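Putative GH105 family protein (Salmonella enterica subsp. enterica serovar Paratyphi A, PDB 3QWT) is of unknown function but probably acts as a glycoside hydrolase of family GH105, whose characterised members cleave unsaturated uronic acid residues from oligosaccharides. Local coordinates at residues F225-L237 with S278-S290. Sequence-based numbering, arbitrary orientation.
Sequences FANARWARGNSWL and SGLWHTLLDDPHS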
loop_
_atom_site.group_PDB
_atom_site.type_symbol
_atom_site.label_atom_id
_atom_site.label_comp_id
_atom_site.label_asym_id
_atom_site.label_seq_id
_atom_site.Cartn_x
_atom_site.Cartn_y
_atom_site.Cartn_z
ATOM N N PHE A 225 -34.514 -33.619 12.284
ATOM C CA PHE A 225 -35.516 -34.519 11.692
ATOM C C PHE A 225 -35.166 -35.977 11.965
ATOM O O PHE A 225 -34.930 -36.363 13.114
ATOM C CB PHE A 225 -35.679 -34.247 10.187
ATOM C CG PHE A 225 -36.151 -32.851 9.889
ATOM C CD1 PHE A 225 -37.497 -32.588 9.676
ATOM C CD2 PHE A 225 -35.258 -31.788 9.896
ATOM C CE1 PHE A 225 -37.935 -31.296 9.444
ATOM C CE2 PHE A 225 -35.690 -30.494 9.658
ATOM C CZ PHE A 225 -37.030 -30.246 9.427
ATOM N N ALA A 226 -35.109 -36.778 10.910
ATOM C CA ALA A 226 -34.831 -38.205 11.053
ATOM C C ALA A 226 -33.358 -38.498 11.350
ATOM O O ALA A 226 -32.964 -39.658 11.411
ATOM C CB ALA A 226 -35.272 -38.947 9.803
ATOM N N ASN A 227 -32.549 -37.456 11.542
ATOM C CA ASN A 227 -31.103 -37.637 11.690
ATOM C C ASN A 227 -30.546 -38.504 10.562
ATOM O O ASN A 227 -29.750 -39.410 10.790
ATOM C CB ASN A 227 -30.746 -38.250 13.053
ATOM C CG ASN A 227 -30.994 -37.298 14.218
ATOM O OD1 ASN A 227 -31.580 -36.232 14.062
ATOM N ND2 ASN A 227 -30.553 -37.694 15.393
ATOM N N ALA A 228 -30.961 -38.200 9.339
ATOM C CA ALA A 228 -30.558 -38.978 8.179
ATOM C C ALA A 228 -29.164 -38.615 7.679
ATOM O O ALA A 228 -28.860 -37.451 7.409
ATOM C CB ALA A 228 -31.588 -38.823 7.052
ATOM N N ARG A 229 -28.304 -39.616 7.564
ATOM C CA ARG A 229 -26.995 -39.373 7.001
ATOM C C ARG A 229 -27.112 -39.704 5.525
ATOM O O ARG A 229 -26.637 -40.736 5.048
ATOM C CB ARG A 229 -25.913 -40.171 7.733
ATOM C CG ARG A 229 -25.837 -39.785 9.198
ATOM C CD ARG A 229 -24.766 -40.551 9.968
ATOM N NE ARG A 229 -24.712 -40.107 11.358
ATOM C CZ ARG A 229 -25.393 -40.681 12.348
ATOM N NH1 ARG A 229 -26.162 -41.721 12.097
ATOM N NH2 ARG A 229 -25.305 -40.220 13.590
ATOM N N TRP A 230 -27.770 -38.799 4.814
ATOM C CA TRP A 230 -28.203 -39.062 3.448
ATOM C C TRP A 230 -27.073 -38.831 2.456
ATOM O O TRP A 230 -26.342 -37.848 2.545
ATOM C CB TRP A 230 -29.422 -38.205 3.125
ATOM C CG TRP A 230 -29.903 -38.296 1.720
ATOM C CD1 TRP A 230 -30.248 -39.423 1.055
ATOM C CD2 TRP A 230 -30.137 -37.203 0.815
ATOM N NE1 TRP A 230 -30.662 -39.112 -0.215
ATOM C CE2 TRP A 230 -30.611 -37.754 -0.387
ATOM C CE3 TRP A 230 -29.981 -35.815 0.906
ATOM C CZ2 TRP A 230 -30.932 -36.973 -1.500
ATOM C CZ3 TRP A 230 -30.305 -35.028 -0.208
ATOM C CH2 TRP A 230 -30.767 -35.611 -1.390
ATOM N N ALA A 231 -26.929 -39.757 1.517
ATOM C CA ALA A 231 -25.792 -39.749 0.601
ATOM C C ALA A 231 -25.708 -38.494 -0.273
ATOM O O ALA A 231 -24.758 -37.714 -0.160
ATOM C CB ALA A 231 -25.801 -41.006 -0.268
ATOM N N ARG A 232 -26.676 -38.298 -1.160
ATOM C CA ARG A 232 -26.596 -37.159 -2.071
ATOM C C ARG A 232 -26.304 -35.841 -1.323
ATOM O O ARG A 232 -25.449 -35.059 -1.737
ATOM C CB ARG A 232 -27.830 -37.056 -2.986
ATOM C CG ARG A 232 -27.750 -35.811 -3.899
ATOM C CD ARG A 232 -28.392 -36.009 -5.268
ATOM N NE ARG A 232 -29.840 -36.163 -5.184
ATOM C CZ ARG A 232 -30.486 -37.289 -5.458
ATOM N NH1 ARG A 232 -31.802 -37.336 -5.348
ATOM N NH2 ARG A 232 -29.817 -38.364 -5.851
ATOM N N GLY A 233 -26.991 -35.619 -0.205
ATOM C CA GLY A 233 -26.810 -34.410 0.575
ATOM C C GLY A 233 -25.369 -34.198 1.003
ATOM O O GLY A 233 -24.827 -33.087 0.885
ATOM N N ASN A 234 -24.757 -35.265 1.515
ATOM C CA ASN A 234 -23.359 -35.233 1.934
ATOM C C ASN A 234 -22.436 -34.916 0.767
ATOM O O ASN A 234 -21.429 -34.199 0.900
ATOM C CB ASN A 234 -22.966 -36.584 2.537
ATOM C CG ASN A 234 -23.298 -36.669 4.001
ATOM O OD1 ASN A 234 -22.448 -36.400 4.868
ATOM N ND2 ASN A 234 -24.546 -37.023 4.299
ATOM N N SER A 235 -22.786 -35.516 -0.359
ATOM C CA SER A 235 -22.135 -35.317 -1.626
ATOM C C SER A 235 -22.021 -33.813 -1.929
ATOM O O SER A 235 -20.974 -33.339 -2.375
ATOM C CB SER A 235 -22.973 -36.053 -2.688
ATOM O OG SER A 235 -22.525 -35.851 -4.012
ATOM N N TRP A 236 -23.093 -33.067 -1.661
ATOM C CA TRP A 236 -23.111 -31.642 -1.963
ATOM C C TRP A 236 -21.969 -30.957 -1.229
ATOM O O TRP A 236 -21.488 -29.911 -1.652
ATOM C CB TRP A 236 -24.420 -30.980 -1.537
ATOM C CG TRP A 236 -25.573 -31.442 -2.257
ATOM C CD1 TRP A 236 -26.772 -31.763 -1.727
ATOM C CD2 TRP A 236 -25.679 -31.652 -3.666
ATOM N NE1 TRP A 236 -27.635 -32.167 -2.714
ATOM C CE2 TRP A 236 -26.988 -32.108 -3.918
ATOM C CE3 TRP A 236 -24.796 -31.502 -4.742
ATOM C CZ2 TRP A 236 -27.437 -32.437 -5.200
ATOM C CZ3 TRP A 236 -25.250 -31.817 -6.032
ATOM C CH2 TRP A 236 -26.552 -32.282 -6.241
ATOM N N LEU A 237 -21.539 -31.543 -0.120
ATOM C CA LEU A 237 -20.485 -30.906 0.650
ATOM C C LEU A 237 -19.130 -31.297 0.142
ATOM O O LEU A 237 -18.229 -30.464 0.066
ATOM C CB LEU A 237 -20.614 -31.192 2.143
ATOM C CG LEU A 237 -21.306 -29.979 2.743
ATOM C CD1 LEU A 237 -22.546 -30.418 3.477
ATOM C CD2 LEU A 237 -20.350 -29.180 3.625
ATOM N N SER A 278 -18.552 -52.198 -4.151
ATOM C CA SER A 278 -18.742 -51.792 -5.548
ATOM C C SER A 278 -18.126 -50.441 -5.910
ATOM O O SER A 278 -18.149 -50.031 -7.074
ATOM C CB SER A 278 -20.228 -51.739 -5.862
ATOM O OG SER A 278 -20.863 -50.839 -4.975
ATOM N N GLY A 279 -17.582 -49.750 -4.913
ATOM C CA GLY A 279 -17.052 -48.417 -5.113
ATOM C C GLY A 279 -18.145 -47.374 -4.994
ATOM O O GLY A 279 -17.880 -46.174 -5.062
ATOM N N LEU A 280 -19.377 -47.843 -4.815
ATOM C CA LEU A 280 -20.521 -46.965 -4.613
ATOM C C LEU A 280 -20.835 -46.803 -3.131
ATOM O O LEU A 280 -20.294 -47.526 -2.300
ATOM C CB LEU A 280 -21.745 -47.495 -5.352
ATOM C CG LEU A 280 -21.966 -46.899 -6.750
ATOM C CD1 LEU A 280 -20.943 -47.402 -7.774
ATOM C CD2 LEU A 280 -23.376 -47.188 -7.214
ATOM N N TRP A 281 -21.704 -45.846 -2.811
ATOM C CA TRP A 281 -22.120 -45.612 -1.429
ATOM C C TRP A 281 -23.610 -45.816 -1.260
ATOM O O TRP A 281 -24.377 -45.528 -2.180
ATOM C CB TRP A 281 -21.792 -44.181 -0.997
ATOM C CG TRP A 281 -20.411 -43.983 -0.571
ATOM C CD1 TRP A 281 -19.920 -44.056 0.705
ATOM C CD2 TRP A 281 -19.308 -43.655 -1.411
ATOM N NE1 TRP A 281 -18.575 -43.785 0.708
ATOM C CE2 TRP A 281 -18.172 -43.535 -0.579
ATOM C CE3 TRP A 281 -19.170 -43.443 -2.788
ATOM C CZ2 TRP A 281 -16.911 -43.213 -1.082
ATOM C CZ3 TRP A 281 -17.920 -43.126 -3.286
ATOM C CH2 TRP A 281 -16.805 -43.015 -2.435
ATOM N N HIS A 282 -24.012 -46.277 -0.074
ATOM C CA HIS A 282 -25.425 -46.482 0.252
ATOM C C HIS A 282 -26.197 -45.162 0.437
ATOM O O HIS A 282 -25.668 -44.183 0.983
ATOM C CB HIS A 282 -25.558 -47.363 1.493
ATOM C CG HIS A 282 -24.924 -48.712 1.347
ATOM N ND1 HIS A 282 -25.570 -49.781 0.757
ATOM C CD2 HIS A 282 -23.705 -49.172 1.721
ATOM C CE1 HIS A 282 -24.778 -50.836 0.776
ATOM N NE2 HIS A 282 -23.642 -50.497 1.360
ATOM N N THR A 283 -27.449 -45.144 -0.020
ATOM C CA THR A 283 -28.253 -43.924 -0.038
ATOM C C THR A 283 -28.499 -43.412 1.379
ATOM O O THR A 283 -28.619 -42.203 1.608
ATOM C CB THR A 283 -29.576 -44.109 -0.812
ATOM O OG1 THR A 283 -30.119 -42.829 -1.137
ATOM C CG2 THR A 283 -30.589 -44.903 0.006
ATOM N N LEU A 284 -28.576 -44.336 2.331
ATOM C CA LEU A 284 -28.325 -43.983 3.721
ATOM C C LEU A 284 -26.952 -44.536 4.015
ATOM O O LEU A 284 -26.771 -45.758 4.071
ATOM C CB LEU A 284 -29.352 -44.585 4.661
ATOM C CG LEU A 284 -30.522 -43.737 5.158
ATOM C CD1 LEU A 284 -30.482 -42.322 4.623
ATOM C CD2 LEU A 284 -31.843 -44.421 4.833
ATOM N N LEU A 285 -25.990 -43.631 4.187
ATOM C CA LEU A 285 -24.576 -43.979 4.181
ATOM C C LEU A 285 -24.199 -44.994 5.241
ATOM O O LEU A 285 -23.271 -45.767 5.042
ATOM C CB LEU A 285 -23.700 -42.738 4.354
ATOM C CG LEU A 285 -23.706 -41.693 3.230
ATOM C CD1 LEU A 285 -22.957 -40.401 3.680
ATOM C CD2 LEU A 285 -23.110 -42.262 1.937
ATOM N N ASP A 286 -24.889 -44.956 6.378
ATOM C CA ASP A 286 -24.598 -45.855 7.497
ATOM C C ASP A 286 -25.593 -47.029 7.563
ATOM O O ASP A 286 -25.719 -47.700 8.590
ATOM C CB ASP A 286 -24.561 -45.074 8.819
ATOM C CG ASP A 286 -25.879 -44.367 9.129
ATOM O OD1 ASP A 286 -26.669 -44.095 8.195
ATOM O OD2 ASP A 286 -26.121 -44.077 10.317
ATOM N N ASP A 287 -26.293 -47.270 6.456
ATOM C CA ASP A 287 -27.242 -48.377 6.348
ATOM C C ASP A 287 -26.879 -49.266 5.149
ATOM O O ASP A 287 -27.345 -49.044 4.035
ATOM C CB ASP A 287 -28.679 -47.845 6.217
ATOM C CG ASP A 287 -29.723 -48.956 6.222
ATOM O OD1 ASP A 287 -29.336 -50.134 6.062
ATOM O OD2 ASP A 287 -30.932 -48.654 6.374
ATOM N N PRO A 288 -26.050 -50.289 5.385
ATOM C CA PRO A 288 -25.516 -51.168 4.345
ATOM C C PRO A 288 -26.628 -51.866 3.583
ATOM O O PRO A 288 -26.358 -52.526 2.584
ATOM C CB PRO A 288 -24.755 -52.224 5.143
ATOM C CG PRO A 288 -24.511 -51.607 6.465
ATOM C CD PRO A 288 -25.694 -50.756 6.730
ATOM N N HIS A 289 -27.863 -51.736 4.046
ATOM C CA HIS A 289 -28.969 -52.362 3.336
ATOM C C HIS A 289 -29.778 -51.379 2.482
ATOM O O HIS A 289 -30.727 -51.796 1.806
ATOM C CB HIS A 289 -29.872 -53.152 4.298
ATOM C CG HIS A 289 -30.902 -52.320 5.001
ATOM N ND1 HIS A 289 -31.744 -51.450 4.338
ATOM C CD2 HIS A 289 -31.241 -52.241 6.311
ATOM C CE1 HIS A 289 -32.545 -50.862 5.209
ATOM N NE2 HIS A 289 -32.262 -51.326 6.414
ATOM N N SER A 290 -29.415 -50.089 2.516
ATOM C CA SER A 290 -30.034 -49.104 1.633
ATOM C C SER A 290 -29.577 -49.492 0.267
ATOM O O SER A 290 -28.520 -50.095 0.130
ATOM C CB SER A 290 -29.512 -47.675 1.860
ATOM O OG SER A 290 -29.039 -47.474 3.167
HETATM O O HOH W 1 -28.368 -42.273 8.258
#
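Leu285 and Arg229 meet backbone to backbone, Leu285 N giving its hydrogen to Arg229 O at 3.1 Å. Two residues on, Ala231 N bonds back to Thr283 O at 3.0 Å. The two bonds make a single backbone bridge between Trp230 and Leu284.

The charged contact sits at the exposed margin. Arg229 reaches out with its chain extended from CG to NE, and its NH1 meets Asp286 OD2 at 3.0 Å in a bent salt bridge, 133° at the hydrogen. Guanidinium and carboxylate stand steeply to each other, 77° between planes, and NH1 comes in from above the carboxylate; NH2 makes a second salt bridge, to Asp207. The other carboxylate oxygen, Asp286 OD1, accepts from a water that in turn accepts from Arg229 N, tying the carboxylate to the backbone as well.

On the buried side Leu285 packs on the helix start, forking over its first turn: CD2 lies 3.7 Å from Ala231 CB, while CD1 rests 3.8 Å from Asn234 CG. The Asn234 amide is itself pinned, ND2 bonding to Trp230 O at 2.6 Å and OD1 to Trp213 N.

Trp230 CG lies anti to its backbone N (chi1 175°), and CD1 of the indole comes 3.3 Å from Thr283 O, which approaches the ring obliquely; this is a ring carbon against a carbonyl oxygen, not a hydrogen bond.

Trp230 is the N-cap residue of helix 231-248, so the bridge ties that helix start to the loop between helices 255-272 and 294-309, a connection between helices of the alpha/alpha toroid.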